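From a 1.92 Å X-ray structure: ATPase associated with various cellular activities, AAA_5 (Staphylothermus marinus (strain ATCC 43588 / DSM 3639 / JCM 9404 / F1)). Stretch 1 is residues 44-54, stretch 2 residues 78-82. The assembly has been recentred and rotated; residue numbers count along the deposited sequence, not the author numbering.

Stretch 1, residues 44-54: GIRYSLEKFGE
Stretch 2, residues 78-82: VLSKE

How do the backbones meet? Residues 44-52 form a helix whose axis passes 9.5 Å from that of strand 78-80, at 73° between their N-to-C directions. Gly53 leaves helical geometry with phi/psi 80/-42, a positive phi that favours glycine. The chain is then extended at Glu54 (-143/131), which pairs antiparallel with Ser80 as a non-hydrogen-bonded bridge, Glu54 CA to Ser80 CA 4.3 Å.

What does Lys81 bind, covering the most surface here? At phi/psi -65/-35, Lys81 N donates to Gly53 O at 3.1 Å (153° at the hydrogen). Its side chain (t, t, m, t) runs to the helix end, where Lys81 NZ donates to Glu50 O at 3.2 Å; Glu54 N, the i+4 donor, bonds weakly to Phe52 O instead, leaving Glu50 O open to the ammonium. Gly53 N donates to Leu49 O at 2.7 Å.

Which side chains fill the space between helix and strand? Buried, apolar Ile45, Leu49 and Leu79. Leu79 (-113/107; t, p) starts sideways, but its end comes nearer, placing Leu79 CD2 4.2 Å from Ile45 CD1 (t, t). Leu49 (t, p) points toward the strand, Leu49 CD1 4.5 Å from Leu79 CG and 3.5 Å from Leu79 O.

How does Glu54 finish the contact? Glu54 CA lies 3.4 Å from Leu79 O, a CA-H...O contact. Its side chain (t, t, chi3 -39°) shares Ser80's sheet face, and Glu54 OE2 reaches 3.1 Å from Val78 CG1, a close approach to a methyl group.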

# COMPACT_ATOMS: atom_id res chain seq x y z
N GLY A 44 3.54 1.61 -12.79
CA GLY A 44 3.19 0.21 -12.97
C GLY A 44 1.81 -0.15 -12.46
O GLY A 44 1.05 -0.88 -13.11
N ILE A 45 1.45 0.31 -11.26
CA ILE A 45 0.16 -0.11 -10.75
C ILE A 45 -0.97 0.59 -11.51
O ILE A 45 -2.02 -0.01 -11.78
CB ILE A 45 0.10 0.09 -9.21
CG1 ILE A 45 -0.96 -0.84 -8.61
CG2 ILE A 45 -0.13 1.50 -8.88
CD1 ILE A 45 -0.77 -1.08 -7.08
N ARG A 46 -0.78 1.86 -11.88
CA ARG A 46 -1.78 2.54 -12.70
C ARG A 46 -2.02 1.81 -14.02
O ARG A 46 -3.16 1.60 -14.43
CB ARG A 46 -1.34 3.99 -12.97
CG ARG A 46 -2.44 5.03 -12.95
CD ARG A 46 -1.89 6.47 -13.06
NE ARG A 46 -1.16 6.72 -14.31
CZ ARG A 46 0.16 6.89 -14.41
NH1 ARG A 46 0.95 6.86 -13.33
NH2 ARG A 46 0.70 7.11 -15.61
N TYR A 47 -0.94 1.39 -14.69
CA TYR A 47 -1.07 0.68 -15.95
C TYR A 47 -1.68 -0.71 -15.73
O TYR A 47 -2.46 -1.19 -16.57
CB TYR A 47 0.29 0.59 -16.63
CG TYR A 47 0.28 -0.14 -17.95
CD1 TYR A 47 -0.36 0.40 -19.07
CD2 TYR A 47 0.91 -1.37 -18.09
CE1 TYR A 47 -0.36 -0.27 -20.29
CE2 TYR A 47 0.91 -2.05 -19.30
CZ TYR A 47 0.27 -1.49 -20.40
OH TYR A 47 0.27 -2.19 -21.59
N SER A 48 -1.35 -1.35 -14.61
CA SER A 48 -1.95 -2.64 -14.29
C SER A 48 -3.46 -2.50 -14.09
O SER A 48 -4.24 -3.35 -14.53
CB SER A 48 -1.31 -3.23 -13.03
OG SER A 48 0.09 -3.54 -13.21
N LEU A 49 -3.87 -1.46 -13.37
CA LEU A 49 -5.29 -1.26 -13.14
C LEU A 49 -6.03 -1.07 -14.45
O LEU A 49 -7.14 -1.60 -14.63
CB LEU A 49 -5.52 -0.05 -12.24
CG LEU A 49 -6.98 0.30 -12.00
CD1 LEU A 49 -7.64 -0.83 -11.27
CD2 LEU A 49 -7.10 1.57 -11.24
N GLU A 50 -5.43 -0.30 -15.36
CA GLU A 50 -6.05 -0.03 -16.66
C GLU A 50 -6.27 -1.32 -17.43
O GLU A 50 -7.34 -1.54 -18.01
CB GLU A 50 -5.18 0.95 -17.46
CG GLU A 50 -5.79 1.49 -18.75
CD GLU A 50 -4.75 1.72 -19.88
OE1 GLU A 50 -4.97 1.24 -21.02
OE2 GLU A 50 -3.72 2.38 -19.62
N LYS A 51 -5.28 -2.20 -17.44
CA LYS A 51 -5.42 -3.44 -18.19
C LYS A 51 -6.25 -4.49 -17.45
O LYS A 51 -6.97 -5.25 -18.09
CB LYS A 51 -4.04 -4.01 -18.54
CG LYS A 51 -3.22 -3.11 -19.48
CD LYS A 51 -4.05 -2.64 -20.68
CE LYS A 51 -3.26 -2.57 -21.96
NZ LYS A 51 -4.19 -2.40 -23.12
N PHE A 52 -6.21 -4.56 -16.11
CA PHE A 52 -6.90 -5.64 -15.42
C PHE A 52 -8.24 -5.25 -14.82
O PHE A 52 -9.02 -6.14 -14.46
CB PHE A 52 -6.01 -6.22 -14.33
CG PHE A 52 -4.81 -6.92 -14.84
CD1 PHE A 52 -4.90 -8.19 -15.37
CD2 PHE A 52 -3.57 -6.32 -14.77
CE1 PHE A 52 -3.79 -8.85 -15.84
CE2 PHE A 52 -2.46 -6.96 -15.22
CZ PHE A 52 -2.56 -8.24 -15.77
N GLY A 53 -8.54 -3.96 -14.68
CA GLY A 53 -9.81 -3.51 -14.15
C GLY A 53 -9.91 -3.56 -12.63
O GLY A 53 -10.44 -2.64 -12.00
N GLU A 54 -9.40 -4.63 -12.04
CA GLU A 54 -9.41 -4.81 -10.60
C GLU A 54 -8.11 -5.49 -10.18
O GLU A 54 -7.71 -6.48 -10.79
CB GLU A 54 -10.64 -5.62 -10.19
CG GLU A 54 -10.72 -5.93 -8.72
CD GLU A 54 -12.04 -6.57 -8.28
OE1 GLU A 54 -13.12 -6.18 -8.78
OE2 GLU A 54 -11.99 -7.48 -7.42
N VAL A 78 -8.88 -4.97 -2.42
CA VAL A 78 -9.16 -4.88 -3.85
C VAL A 78 -9.03 -3.42 -4.27
O VAL A 78 -9.53 -2.52 -3.59
CB VAL A 78 -10.57 -5.43 -4.18
CG1 VAL A 78 -10.89 -5.25 -5.64
CG2 VAL A 78 -10.66 -6.91 -3.85
N LEU A 79 -8.34 -3.20 -5.37
CA LEU A 79 -8.19 -1.88 -5.97
C LEU A 79 -8.91 -1.89 -7.32
O LEU A 79 -8.41 -2.48 -8.28
CB LEU A 79 -6.70 -1.55 -6.12
CG LEU A 79 -6.31 -0.37 -7.01
CD1 LEU A 79 -7.05 0.79 -6.66
CD2 LEU A 79 -4.82 -0.06 -6.90
N SER A 80 -10.06 -1.22 -7.39
CA SER A 80 -10.97 -1.34 -8.52
C SER A 80 -11.11 -0.00 -9.23
O SER A 80 -11.05 1.06 -8.60
CB SER A 80 -12.36 -1.80 -8.09
OG SER A 80 -13.10 -0.71 -7.56
N LYS A 81 -11.31 -0.06 -10.55
CA LYS A 81 -11.48 1.15 -11.33
C LYS A 81 -12.75 1.88 -10.94
O LYS A 81 -12.78 3.12 -10.92
CB LYS A 81 -11.48 0.81 -12.83
CG LYS A 81 -10.98 1.95 -13.73
CD LYS A 81 -10.94 1.54 -15.21
CE LYS A 81 -9.89 0.47 -15.53
NZ LYS A 81 -9.87 0.14 -17.00
N GLU A 82 -13.80 1.13 -10.59
CA GLU A 82 -15.05 1.71 -10.12
C GLU A 82 -14.85 2.57 -8.87
O GLU A 82 -15.45 3.64 -8.74
CB GLU A 82 -16.05 0.58 -9.86
CG GLU A 82 -17.32 0.98 -9.16
CD GLU A 82 -17.69 -0.00 -8.06
OE1 GLU A 82 -17.86 -1.21 -8.35
OE2 GLU A 82 -17.80 0.43 -6.89